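PDB 1WYD: aspartate--tRNA(Asp/Asn) ligase, which attaches L-aspartate to tRNA(Asp) and probably also to tRNA(Asn), activating the amino acid with ATP before transferring it to the acceptor end of the tRNA. Local coordinates for residues 143-148 and 201-206; 152-157 and 197-202; 226-231 and 395-400; 284-289 and 306-311. One frame throughout, in Å; residues are numbered along the deposited sequence.

Interaction 1 of 4, residues 143-148 and 201-206; sequences AFRETL and RVFEVA
The Phe203 ring carries Leu148 CD1 over one face, receives the edge of the Phe144 ring in an offset edge-to-face pair, and has Arg145 NE in plane at its edge; the same methyl also lies over one face of the Phe144 ring. Leu148 CD1 makes a CH-pi contact 4.3 Å from the centroid of the Phe203 ring, 23° off its normal. The two aromatic planes stand at 89°, their centroids 5.9 Å apart. Phe203 CG sits between backbone N and carbonyl carbon (chi1 64°), standing the ring up towards the helix. Along its extended chain Arg145 crosses the ring at about a right angle, with CG 3.5 Å from Phe203 CE2. Val205 CG2 lies 3.6 Å from Phe144 CE2. One water, in plane at the guanidinium edge, accepts from Arg145 NH2 at 3.0 Å, with Val205 O one of several acceptors competing for its protons. Helix and strand run antiparallel, consistent with the motif 1 helix packing on a motif 2 strand of the class II core. The Arg145 methylenes thus serve the apolar layer, while NH1 forms a salt bridge with Glu155 of the second subunit, which likely offsets the like charge of that subunit's Arg145.

Interaction 2 of 4, residues 152-157 and 197-202; sequences GFIEIF and GVVERV
Arg201 O is gripped from two consecutive residues of the facing segment: Ile154 N donates to it at 2.7 Å with an N-H...O angle of 165°, and Phe153 CA approaches the same oxygen in a longer CA-H...O contact of 3.5 Å. The amide donor is tilted 29° from the carbonyl plane. Ile154 O takes the next backbone bond, from Phe203 N, and Val202 CA adds a CA-H...O contact at 3.0 Å; Ile154 and Val202 form a parallel bridge. With CG anti to its carbonyl carbon (chi1 -80°), the Phe153 ring lies flat against the base of the Arg201 side chain: Arg201 CB sits over the ring centre, 3.7 Å from the centroid of the Phe153 ring, while Phe153 CD2 comes within 3.4 Å of Val202 N. The Arg201 guanidinium extends past the ring, and NH1 donates to Glu151 O. An alanine in place of Phe153 would probably open a gap over Arg201 CB and leave the arginine chain freer to turn. Beyond the bridge, Ile154 CD1 reaches Val199 CB at 3.7 Å, and Ile156 CG2 meets Val202 CG1 at 4.0 Å. Gly152, with positive phi, closes helix 128-150 in a Schellman motif just before strand 154-155, consistent with motif 1 of class II synthetases. That strand is the outermost of its sheet within the chain, parallel to strand 201-209; Phe153 also packs on Leu148 of the helix and on Val228 and Met230 of strand 222-231, while Glu155 N bonds Ser138 OG of the second subunit.

Interaction 3 of 4, residues 226-231 and 395-400; sequences MDVEMA and AGFGMG
Phe397 CG lies between its backbone N and carbonyl carbon (chi1 67°), swinging the ring towards Val228, whose CB stands over one face, 3.8 Å from the centroid of the Phe397 ring. Val228 CG2 touches Phe397 CZ at 3.5 Å, the two side chains lying side by side. Glu229 bends at chi2 (62°), which folds its carboxylate back over Gly396 and puts OE2 3.1 Å from Gly396 CA. A CB on Gly396 would fall about 1.6 Å from Glu229 OE2, so the bare backbone is what lets the acid lie there. Met226 SD and Met399 CG meet at 3.9 Å on the side of the sheet that also holds Val228 and Phe397. Six backbone hydrogen bonds join the pairs Met226 with Met399, Val228 with Phe397, and Met230 with Ala395; Met230 N to Ala395 O is the shortest at 2.7 Å. Glu229 OE2 forms a salt bridge with Arg359 NH2, of a predicted aspartate-binding residue, and a glutamine in place of Glu229 would probably deprive that arginine of this countercharge. The pairing joins a motif 2 strand to the motif 3 strand of the class II core. Strand 222-231 lies between strands 201-209 and 394-400; helices 128-150 and 235-256 cover the Val228 and Phe397 face, and Gly400, a predicted ATP-site residue, is the N-cap of helix 401-409.

Interaction 4 of 4, residues 284-289 and 306-311; sequences IEILRS and RILNEE
Ile307, Leu308 and Glu311 face Ile286 and Leu287 in a nearly perpendicular helix pair; the axes of the two short helical segments cross at 94° and approach to 10.2 Å. The pair belongs to a beta-alpha-beta-type crossover with two helices: strand 276-279 leads into helix 280-289, and helix 302-312 leads into strand 316-320, which runs parallel to 276-279 as its neighbour in the sheet. Along the second helix, Ile307 comes first. Its CB lies 4.1 Å from Leu287 CD2, and its CD1 approaches the same methyl at 4.2 Å, so a single branch of the leucine is met by both the base and the tip of the isoleucine. Outside the pair, Ile307 also packs on Tyr292. Leu308 follows and takes a central place, since its CD2 is shared by the two first-helix residues: it stands 3.8 Å from Ile286 CG2 and 4.3 Å from Leu287 CG. Leu308 also packs on Tyr317 and Ile319 of strand 316-320, and thereby connects the helix pair to the sheet. One turn on from Ile307, Glu311 contributes its CG at the outer side of the contact. No hydrogen bond spans the two segments, and the buried surface is a modest 241 Å², consistent with plain apolar packing at a partly exposed site. Ile286 has CG1 anti to its carbonyl carbon (chi1 -80°), which leaves CG2 anti to the backbone N and directed at the other helix; this one methyl touches both Leu308 CD2 and, at 4.2 Å, Glu311 CG.

Overall arrangement
Interactions 1, 2 and 3 cluster in the class II catalytic core, their centres 9 to 11 Å apart, and all reach one mixed sheet in which strands 154-155, 201-209, 222-231 and 394-400 are successive neighbours. Interactions 1 and 2 share Arg201 and Val202, and both touch the second subunit, which places this edge of the sheet, as counted within the chain, at the dimer interface. Interaction 3 comes later along the chain and pairs strands 164 residues apart, carrying the sheet towards the predicted substrate sites. Interaction 4 falls within that intervening stretch; its centre is about 28 Å from that of interaction 3, at the far end of the same sheet, beside strands 276-279 and 316-320.

Interaction 1 of 4, residues 143-148 and 201-206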
loop_
_atom_site.group_PDB
_atom_site.type_symbol
_atom_site.label_atom_id
_atom_site.label_comp_id
_atom_site.label_asym_id
_atom_site.label_seq_id
_atom_site.Cartn_x
_atom_site.Cartn_y
_atom_site.Cartn_z
ATOM N N ALA B 143 11.926 2.680 0.788
ATOM C CA ALA B 143 12.734 3.716 1.443
ATOM C C ALA B 143 11.833 4.721 2.104
ATOM O O ALA B 143 12.208 5.325 3.127
ATOM C CB ALA B 143 13.666 4.434 0.459
ATOM N N PHE B 144 10.643 4.890 1.528
ATOM C CA PHE B 144 9.663 5.827 2.052
ATOM C C PHE B 144 9.194 5.314 3.402
ATOM O O PHE B 144 9.119 6.055 4.353
ATOM C CB PHE B 144 8.493 5.933 1.057
ATOM C CG PHE B 144 7.293 6.698 1.565
ATOM C CD1 PHE B 144 7.294 8.101 1.565
ATOM C CD2 PHE B 144 6.133 6.012 1.990
ATOM C CE1 PHE B 144 6.206 8.823 2.002
ATOM C CE2 PHE B 144 5.002 6.727 2.439
ATOM C CZ PHE B 144 5.036 8.159 2.426
ATOM N N ARG B 145 8.851 4.032 3.475
ATOM C CA ARG B 145 8.247 3.511 4.683
ATOM C C ARG B 145 9.330 3.386 5.762
ATOM O O ARG B 145 9.103 3.703 6.930
ATOM C CB ARG B 145 7.576 2.192 4.399
ATOM C CG ARG B 145 6.349 2.298 3.496
ATOM C CD ARG B 145 5.544 1.024 3.487
ATOM N NE ARG B 145 4.518 1.013 2.449
ATOM C CZ ARG B 145 4.672 0.505 1.231
ATOM N NH1 ARG B 145 5.829 -0.038 0.886
ATOM N NH2 ARG B 145 3.656 0.521 0.347
ATOM N N GLU B 146 10.515 2.956 5.352
ATOM C CA GLU B 146 11.651 2.796 6.265
ATOM C C GLU B 146 11.903 4.044 7.113
ATOM O O GLU B 146 11.935 3.964 8.337
ATOM C CB GLU B 146 12.877 2.395 5.446
ATOM C CG GLU B 146 14.180 2.298 6.198
ATOM C CD GLU B 146 15.311 2.051 5.230
ATOM O OE1 GLU B 146 15.861 0.925 5.231
ATOM O OE2 GLU B 146 15.607 2.972 4.440
ATOM N N THR B 147 12.000 5.207 6.458
ATOM C CA THR B 147 12.196 6.476 7.133
ATOM C C THR B 147 11.083 6.738 8.121
ATOM O O THR B 147 11.329 7.228 9.244
ATOM C CB THR B 147 12.271 7.640 6.120
ATOM O OG1 THR B 147 13.394 7.431 5.272
ATOM C CG2 THR B 147 12.653 8.961 6.820
ATOM N N LEU B 148 9.858 6.400 7.702
ATOM C CA LEU B 148 8.672 6.687 8.491
ATOM C C LEU B 148 8.568 5.830 9.746
ATOM O O LEU B 148 8.146 6.337 10.808
ATOM C CB LEU B 148 7.413 6.579 7.614
ATOM C CG LEU B 148 7.279 7.824 6.758
ATOM C CD1 LEU B 148 6.470 7.496 5.514
ATOM C CD2 LEU B 148 6.673 8.964 7.565
ATOM N N ARG B 201 0.764 9.474 14.580
ATOM C CA ARG B 201 1.693 9.464 13.442
ATOM C C ARG B 201 1.339 8.412 12.419
ATOM O O ARG B 201 1.557 7.255 12.678
ATOM C CB ARG B 201 3.153 9.280 13.931
ATOM C CG ARG B 201 3.600 10.396 14.890
ATOM C CD ARG B 201 5.145 10.434 15.171
ATOM N NE ARG B 201 5.614 11.718 15.734
ATOM C CZ ARG B 201 6.888 11.965 16.111
ATOM N NH1 ARG B 201 7.820 11.002 16.044
ATOM N NH2 ARG B 201 7.220 13.168 16.577
ATOM N N VAL B 202 0.840 8.816 11.239
ATOM C CA VAL B 202 0.287 7.829 10.290
ATOM C C VAL B 202 0.707 8.039 8.846
ATOM O O VAL B 202 0.807 9.135 8.398
ATOM C CB VAL B 202 -1.255 7.860 10.344
ATOM C CG1 VAL B 202 -1.721 7.419 11.695
ATOM C CG2 VAL B 202 -1.778 9.272 9.990
ATOM N N PHE B 203 0.938 6.989 8.100
ATOM C CA PHE B 203 1.010 7.183 6.656
ATOM C C PHE B 203 0.085 6.223 5.889
ATOM O O PHE B 203 -0.319 5.191 6.421
ATOM C CB PHE B 203 2.403 7.030 6.120
ATOM C CG PHE B 203 2.996 5.656 6.285
ATOM C CD1 PHE B 203 3.645 5.267 7.489
ATOM C CD2 PHE B 203 3.034 4.782 5.208
ATOM C CE1 PHE B 203 4.199 3.990 7.614
ATOM C CE2 PHE B 203 3.627 3.546 5.334
ATOM C CZ PHE B 203 4.237 3.166 6.540
ATOM N N GLU B 204 -0.153 6.548 4.617
ATOM C CA GLU B 204 -0.794 5.615 3.728
ATOM C C GLU B 204 -0.258 5.792 2.310
ATOM O O GLU B 204 -0.058 6.903 1.835
ATOM C CB GLU B 204 -2.317 5.814 3.861
ATOM C CG GLU B 204 -3.161 5.477 2.646
ATOM C CD GLU B 204 -4.638 5.274 2.964
ATOM O OE1 GLU B 204 -5.230 6.076 3.704
ATOM O OE2 GLU B 204 -5.214 4.322 2.454
ATOM N N VAL B 205 0.019 4.691 1.644
ATOM C CA VAL B 205 0.349 4.722 0.231
ATOM C C VAL B 205 -0.821 3.945 -0.403
ATOM O O VAL B 205 -1.048 2.786 -0.048
ATOM C CB VAL B 205 1.670 3.968 -0.073
ATOM C CG1 VAL B 205 2.099 4.191 -1.486
ATOM C CG2 VAL B 205 2.806 4.423 0.838
ATOM N N ALA B 206 -1.548 4.560 -1.329
ATOM C CA ALA B 206 -2.786 3.920 -1.827
ATOM C C ALA B 206 -3.376 4.682 -2.995
ATOM O O ALA B 206 -3.073 5.874 -3.184
ATOM C CB ALA B 206 -3.791 3.838 -0.729
HETATM O O HOH W 1 0.833 1.253 1.172
#

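Interaction 2 of 4, residues 152-157 and 197-202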
loop_
_atom_site.group_PDB
_atom_site.type_symbol
_atom_site.label_atom_id
_atom_site.label_comp_id
_atom_site.label_asym_id
_atom_site.label_seq_id
_atom_site.Cartn_x
_atom_site.Cartn_y
_atom_site.Cartn_z
ATOM N N GLY B 152 8.547 6.396 14.031
ATOM C CA GLY B 152 7.379 5.834 14.678
ATOM C C GLY B 152 6.056 6.126 13.971
ATOM O O GLY B 152 5.026 6.232 14.620
ATOM N N PHE B 153 6.078 6.248 12.651
ATOM C CA PHE B 153 4.826 6.374 11.921
ATOM C C PHE B 153 4.138 5.003 11.728
ATOM O O PHE B 153 4.787 3.990 11.531
ATOM C CB PHE B 153 5.051 7.132 10.614
ATOM C CG PHE B 153 5.110 8.635 10.780
ATOM C CD1 PHE B 153 6.251 9.262 11.344
ATOM C CD2 PHE B 153 4.038 9.445 10.378
ATOM C CE1 PHE B 153 6.313 10.664 11.482
ATOM C CE2 PHE B 153 4.080 10.860 10.540
ATOM C CZ PHE B 153 5.230 11.462 11.085
ATOM N N ILE B 154 2.822 4.995 11.834
ATOM C CA ILE B 154 1.997 3.789 11.739
ATOM C C ILE B 154 1.327 3.800 10.374
ATOM O O ILE B 154 0.846 4.861 9.948
ATOM C CB ILE B 154 0.923 3.796 12.888
ATOM C CG1 ILE B 154 1.586 3.491 14.233
ATOM C CG2 ILE B 154 -0.172 2.737 12.678
ATOM C CD1 ILE B 154 0.796 4.051 15.471
ATOM N N GLU B 155 1.390 2.670 9.664
ATOM C CA GLU B 155 0.785 2.543 8.352
ATOM C C GLU B 155 -0.726 2.279 8.501
ATOM O O GLU B 155 -1.125 1.470 9.372
ATOM C CB GLU B 155 1.456 1.425 7.526
ATOM C CG GLU B 155 0.746 1.098 6.207
ATOM C CD GLU B 155 1.519 0.187 5.273
ATOM O OE1 GLU B 155 2.405 -0.533 5.740
ATOM O OE2 GLU B 155 1.225 0.159 4.055
ATOM N N ILE B 156 -1.538 2.966 7.659
ATOM C CA ILE B 156 -3.025 2.852 7.659
ATOM C C ILE B 156 -3.713 2.669 6.273
ATOM O O ILE B 156 -3.095 2.843 5.226
ATOM C CB ILE B 156 -3.700 4.055 8.382
ATOM C CG1 ILE B 156 -3.490 5.334 7.579
ATOM C CG2 ILE B 156 -3.267 4.193 9.861
ATOM C CD1 ILE B 156 -4.404 6.420 7.934
ATOM N N PHE B 157 -5.004 2.328 6.293
ATOM C CA PHE B 157 -5.820 2.228 5.078
ATOM C C PHE B 157 -7.203 2.861 5.351
ATOM O O PHE B 157 -7.936 2.375 6.220
ATOM C CB PHE B 157 -5.976 0.774 4.652
ATOM C CG PHE B 157 -4.808 0.253 3.884
ATOM C CD1 PHE B 157 -3.989 -0.710 4.429
ATOM C CD2 PHE B 157 -4.510 0.755 2.621
ATOM C CE1 PHE B 157 -2.888 -1.184 3.712
ATOM C CE2 PHE B 157 -3.433 0.297 1.892
ATOM C CZ PHE B 157 -2.618 -0.677 2.430
ATOM N N GLY B 197 -5.467 11.781 14.955
ATOM C CA GLY B 197 -6.102 12.276 16.162
ATOM C C GLY B 197 -6.296 11.144 17.149
ATOM O O GLY B 197 -6.859 11.341 18.208
ATOM N N VAL B 198 -5.834 9.954 16.789
ATOM C CA VAL B 198 -5.924 8.787 17.635
ATOM C C VAL B 198 -4.533 8.188 17.905
ATOM O O VAL B 198 -4.163 7.965 19.068
ATOM C CB VAL B 198 -6.885 7.725 17.064
ATOM C CG1 VAL B 198 -7.873 8.346 16.103
ATOM C CG2 VAL B 198 -6.173 6.639 16.423
ATOM N N VAL B 199 -3.762 7.916 16.855
ATOM C CA VAL B 199 -2.433 7.403 17.110
ATOM C C VAL B 199 -1.309 8.331 16.732
ATOM O O VAL B 199 -0.227 7.856 16.553
ATOM C CB VAL B 199 -2.185 6.026 16.490
ATOM C CG1 VAL B 199 -2.934 4.957 17.278
ATOM C CG2 VAL B 199 -2.521 6.004 15.005
ATOM N N GLU B 200 -1.581 9.620 16.558
ATOM C CA GLU B 200 -0.552 10.649 16.291
ATOM C C GLU B 200 0.213 10.620 14.956
ATOM O O GLU B 200 0.327 11.651 14.279
ATOM C CB GLU B 200 0.451 10.731 17.428
ATOM C CG GLU B 200 -0.101 11.457 18.641
ATOM C CD GLU B 200 0.904 11.624 19.758
ATOM O OE1 GLU B 200 1.781 12.491 19.667
ATOM O OE2 GLU B 200 0.789 10.880 20.738
ATOM N N ARG B 201 0.764 9.474 14.580
ATOM C CA ARG B 201 1.693 9.464 13.442
ATOM C C ARG B 201 1.339 8.412 12.419
ATOM O O ARG B 201 1.557 7.255 12.678
ATOM C CB ARG B 201 3.153 9.280 13.931
ATOM C CG ARG B 201 3.600 10.396 14.890
ATOM C CD ARG B 201 5.145 10.434 15.171
ATOM N NE ARG B 201 5.614 11.718 15.734
ATOM C CZ ARG B 201 6.888 11.965 16.111
ATOM N NH1 ARG B 201 7.820 11.002 16.044
ATOM N NH2 ARG B 201 7.220 13.168 16.577
ATOM N N VAL B 202 0.840 8.816 11.239
ATOM C CA VAL B 202 0.287 7.829 10.290
ATOM C C VAL B 202 0.707 8.039 8.846
ATOM O O VAL B 202 0.807 9.135 8.398
ATOM C CB VAL B 202 -1.255 7.860 10.344
ATOM C CG1 VAL B 202 -1.721 7.419 11.695
ATOM C CG2 VAL B 202 -1.778 9.272 9.990
#

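Interaction 3 of 4, residues 226-231 and 395-400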
loop_
_atom_site.group_PDB
_atom_site.type_symbol
_atom_site.label_atom_id
_atom_site.label_comp_id
_atom_site.label_asym_id
_atom_site.label_seq_id
_atom_site.Cartn_x
_atom_site.Cartn_y
_atom_site.Cartn_z
ATOM N N MET B 226 0.984 9.172 -1.665
ATOM C CA MET B 226 1.840 8.833 -0.532
ATOM C C MET B 226 1.633 9.915 0.525
ATOM O O MET B 226 2.174 11.030 0.408
ATOM C CB MET B 226 3.309 8.786 -0.964
ATOM C CG MET B 226 3.582 8.014 -2.284
ATOM S SD MET B 226 5.218 8.268 -2.979
ATOM C CE MET B 226 6.226 7.221 -1.937
ATOM N N ASP B 227 0.895 9.559 1.571
ATOM C CA ASP B 227 0.344 10.519 2.543
ATOM C C ASP B 227 0.857 10.314 3.932
ATOM O O ASP B 227 1.044 9.159 4.389
ATOM C CB ASP B 227 -1.187 10.432 2.596
ATOM C CG ASP B 227 -1.828 11.131 1.440
ATOM O OD1 ASP B 227 -2.003 12.382 1.497
ATOM O OD2 ASP B 227 -2.162 10.528 0.417
ATOM N N VAL B 228 1.002 11.431 4.637
ATOM C CA VAL B 228 1.601 11.447 5.953
ATOM C C VAL B 228 0.927 12.506 6.765
ATOM O O VAL B 228 0.730 13.610 6.283
ATOM C CB VAL B 228 3.088 11.750 5.809
ATOM C CG1 VAL B 228 3.741 12.066 7.157
ATOM C CG2 VAL B 228 3.766 10.589 5.091
ATOM N N GLU B 229 0.575 12.180 7.997
ATOM C CA GLU B 229 -0.131 13.118 8.849
ATOM C C GLU B 229 0.503 12.978 10.222
ATOM O O GLU B 229 0.703 11.864 10.693
ATOM C CB GLU B 229 -1.657 12.813 8.875
ATOM C CG GLU B 229 -2.557 14.004 9.238
ATOM C CD GLU B 229 -2.486 15.190 8.262
ATOM O OE1 GLU B 229 -2.812 16.329 8.654
ATOM O OE2 GLU B 229 -2.137 15.008 7.074
ATOM N N MET B 230 0.864 14.095 10.840
ATOM C CA MET B 230 1.680 14.084 12.049
ATOM C C MET B 230 1.079 14.998 13.113
ATOM O O MET B 230 0.999 16.201 12.936
ATOM C CB MET B 230 3.127 14.470 11.698
ATOM C CG MET B 230 4.126 14.272 12.808
ATOM S SD MET B 230 5.834 14.977 12.478
ATOM C CE MET B 230 6.728 13.825 13.354
ATOM N N ALA B 231 0.593 14.410 14.201
ATOM C CA ALA B 231 0.117 15.211 15.325
ATOM C C ALA B 231 1.278 15.870 16.087
ATOM O O ALA B 231 2.407 15.328 16.120
ATOM C CB ALA B 231 -0.783 14.400 16.252
ATOM N N ALA B 395 -0.314 18.299 11.148
ATOM C CA ALA B 395 0.171 18.761 9.850
ATOM C C ALA B 395 0.450 17.544 9.015
ATOM O O ALA B 395 0.803 16.486 9.554
ATOM C CB ALA B 395 1.471 19.601 10.009
ATOM N N GLY B 396 0.289 17.676 7.700
ATOM C CA GLY B 396 0.572 16.553 6.836
ATOM C C GLY B 396 0.861 16.934 5.418
ATOM O O GLY B 396 0.778 18.098 5.039
ATOM N N PHE B 397 1.206 15.932 4.626
ATOM C CA PHE B 397 1.412 16.132 3.197
ATOM C C PHE B 397 0.999 14.907 2.367
ATOM O O PHE B 397 0.754 13.809 2.883
ATOM C CB PHE B 397 2.887 16.465 2.909
ATOM C CG PHE B 397 3.838 15.321 3.181
ATOM C CD1 PHE B 397 4.700 15.368 4.281
ATOM C CD2 PHE B 397 3.911 14.237 2.319
ATOM C CE1 PHE B 397 5.573 14.329 4.536
ATOM C CE2 PHE B 397 4.750 13.186 2.560
ATOM C CZ PHE B 397 5.595 13.222 3.663
ATOM N N GLY B 398 0.936 15.132 1.065
ATOM C CA GLY B 398 0.676 14.088 0.095
ATOM C C GLY B 398 1.656 14.332 -1.034
ATOM O O GLY B 398 1.869 15.499 -1.460
ATOM N N MET B 399 2.299 13.234 -1.444
ATOM C CA MET B 399 3.195 13.181 -2.574
ATOM C C MET B 399 2.648 12.178 -3.599
ATOM O O MET B 399 2.226 11.082 -3.237
ATOM C CB MET B 399 4.541 12.713 -2.093
ATOM C CG MET B 399 5.465 12.138 -3.148
ATOM S SD MET B 399 7.269 12.327 -2.508
ATOM C CE MET B 399 7.330 11.112 -1.330
ATOM N N GLY B 400 2.743 12.536 -4.878
ATOM C CA GLY B 400 2.334 11.648 -5.924
ATOM C C GLY B 400 3.444 10.712 -6.266
ATOM O O GLY B 400 4.510 11.165 -6.645
#

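Interaction 4 of 4, residues 284-289 and 306-311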
loop_
_atom_site.group_PDB
_atom_site.type_symbol
_atom_site.label_atom_id
_atom_site.label_comp_id
_atom_site.label_asym_id
_atom_site.label_seq_id
_atom_site.Cartn_x
_atom_site.Cartn_y
_atom_site.Cartn_z
ATOM N N ILE B 284 6.200 35.405 -6.659
ATOM C CA ILE B 284 5.417 36.357 -7.418
ATOM C C ILE B 284 6.280 37.534 -7.907
ATOM O O ILE B 284 6.146 37.958 -9.062
ATOM C CB ILE B 284 4.217 36.835 -6.596
ATOM C CG1 ILE B 284 3.122 35.754 -6.584
ATOM C CG2 ILE B 284 3.686 38.195 -7.132
ATOM C CD1 ILE B 284 2.903 35.069 -7.911
ATOM N N GLU B 285 7.165 38.037 -7.041
ATOM C CA GLU B 285 8.039 39.147 -7.429
ATOM C C GLU B 285 9.085 38.759 -8.497
ATOM O O GLU B 285 9.357 39.549 -9.406
ATOM C CB GLU B 285 8.695 39.864 -6.213
ATOM C CG GLU B 285 7.802 40.878 -5.480
ATOM C CD GLU B 285 7.165 41.946 -6.393
ATOM O OE1 GLU B 285 5.919 41.906 -6.585
ATOM O OE2 GLU B 285 7.902 42.838 -6.914
ATOM N N ILE B 286 9.654 37.557 -8.410
ATOM C CA ILE B 286 10.603 37.121 -9.434
ATOM C C ILE B 286 9.894 37.122 -10.769
ATOM O O ILE B 286 10.444 37.569 -11.780
ATOM C CB ILE B 286 11.214 35.730 -9.131
ATOM C CG1 ILE B 286 12.348 35.857 -8.103
ATOM C CG2 ILE B 286 11.717 35.058 -10.439
ATOM C CD1 ILE B 286 12.516 34.644 -7.205
ATOM N N LEU B 287 8.646 36.662 -10.765
ATOM C CA LEU B 287 7.890 36.594 -12.003
ATOM C C LEU B 287 7.599 37.978 -12.551
ATOM O O LEU B 287 7.918 38.275 -13.709
ATOM C CB LEU B 287 6.629 35.751 -11.841
ATOM C CG LEU B 287 6.975 34.269 -11.613
ATOM C CD1 LEU B 287 5.838 33.595 -10.906
ATOM C CD2 LEU B 287 7.369 33.527 -12.901
ATOM N N ARG B 288 7.026 38.825 -11.702
ATOM C CA ARG B 288 6.674 40.186 -12.072
ATOM C C ARG B 288 7.857 40.957 -12.665
ATOM O O ARG B 288 7.713 41.661 -13.664
ATOM C CB ARG B 288 6.142 40.923 -10.852
ATOM C CG ARG B 288 4.700 40.680 -10.622
ATOM C CD ARG B 288 4.096 41.552 -9.543
ATOM N NE ARG B 288 3.578 42.770 -10.159
ATOM C CZ ARG B 288 4.134 43.966 -10.036
ATOM N NH1 ARG B 288 5.245 44.158 -9.295
ATOM N NH2 ARG B 288 3.571 44.984 -10.655
ATOM N N SER B 289 9.014 40.791 -12.031
ATOM C CA SER B 289 10.219 41.503 -12.383
ATOM C C SER B 289 10.835 41.010 -13.694
ATOM O O SER B 289 11.728 41.649 -14.236
ATOM C CB SER B 289 11.226 41.372 -11.239
ATOM O OG SER B 289 12.070 40.281 -11.498
ATOM N N ARG B 306 8.573 26.895 -14.727
ATOM C CA ARG B 306 9.728 26.880 -15.635
ATOM C C ARG B 306 10.672 28.056 -15.398
ATOM O O ARG B 306 11.875 27.856 -15.239
ATOM C CB ARG B 306 9.311 26.806 -17.098
ATOM C CG ARG B 306 8.889 25.402 -17.511
ATOM C CD ARG B 306 8.790 25.185 -19.023
ATOM N NE ARG B 306 8.439 23.797 -19.333
ATOM C CZ ARG B 306 7.193 23.390 -19.616
ATOM N NH1 ARG B 306 6.175 24.279 -19.646
ATOM N NH2 ARG B 306 6.971 22.096 -19.882
ATOM N N ILE B 307 10.109 29.261 -15.332
ATOM C CA ILE B 307 10.897 30.471 -15.146
ATOM C C ILE B 307 11.476 30.447 -13.735
ATOM O O ILE B 307 12.652 30.801 -13.523
ATOM C CB ILE B 307 10.026 31.728 -15.395
ATOM C CG1 ILE B 307 9.384 31.679 -16.778
ATOM C CG2 ILE B 307 10.837 33.004 -15.260
ATOM C CD1 ILE B 307 7.919 32.071 -16.749
ATOM N N LEU B 308 10.668 30.005 -12.767
ATOM C CA LEU B 308 11.160 29.900 -11.386
ATOM C C LEU B 308 12.356 28.968 -11.329
ATOM O O LEU B 308 13.365 29.274 -10.698
ATOM C CB LEU B 308 10.051 29.455 -10.426
ATOM C CG LEU B 308 9.091 30.573 -10.025
ATOM C CD1 LEU B 308 8.090 30.101 -8.977
ATOM C CD2 LEU B 308 9.851 31.827 -9.529
ATOM N N ASN B 309 12.233 27.837 -12.012
ATOM C CA ASN B 309 13.317 26.863 -12.135
ATOM C C ASN B 309 14.539 27.466 -12.843
ATOM O O ASN B 309 15.680 27.339 -12.355
ATOM C CB ASN B 309 12.808 25.622 -12.877
ATOM C CG ASN B 309 13.863 24.566 -13.078
ATOM O OD1 ASN B 309 13.809 23.836 -14.062
ATOM N ND2 ASN B 309 14.818 24.457 -12.144
ATOM N N GLU B 310 14.288 28.132 -13.974
ATOM C CA GLU B 310 15.347 28.790 -14.746
ATOM C C GLU B 310 16.077 29.919 -13.983
ATOM O O GLU B 310 17.129 30.375 -14.421
ATOM C CB GLU B 310 14.797 29.309 -16.085
ATOM C CG GLU B 310 15.127 28.468 -17.321
ATOM C CD GLU B 310 16.202 27.400 -17.075
ATOM O OE1 GLU B 310 17.414 27.743 -16.998
ATOM O OE2 GLU B 310 15.839 26.200 -16.965
ATOM N N GLU B 311 15.522 30.350 -12.850
ATOM C CA GLU B 311 16.015 31.509 -12.113
ATOM C C GLU B 311 16.628 31.174 -10.770
ATOM O O GLU B 311 17.397 31.967 -10.214
ATOM C CB GLU B 311 14.887 32.514 -11.879
ATOM C CG GLU B 311 15.067 33.845 -12.628
ATOM C CD GLU B 311 16.203 34.713 -12.081
ATOM O OE1 GLU B 311 16.058 35.315 -10.977
ATOM O OE2 GLU B 311 17.241 34.786 -12.767
#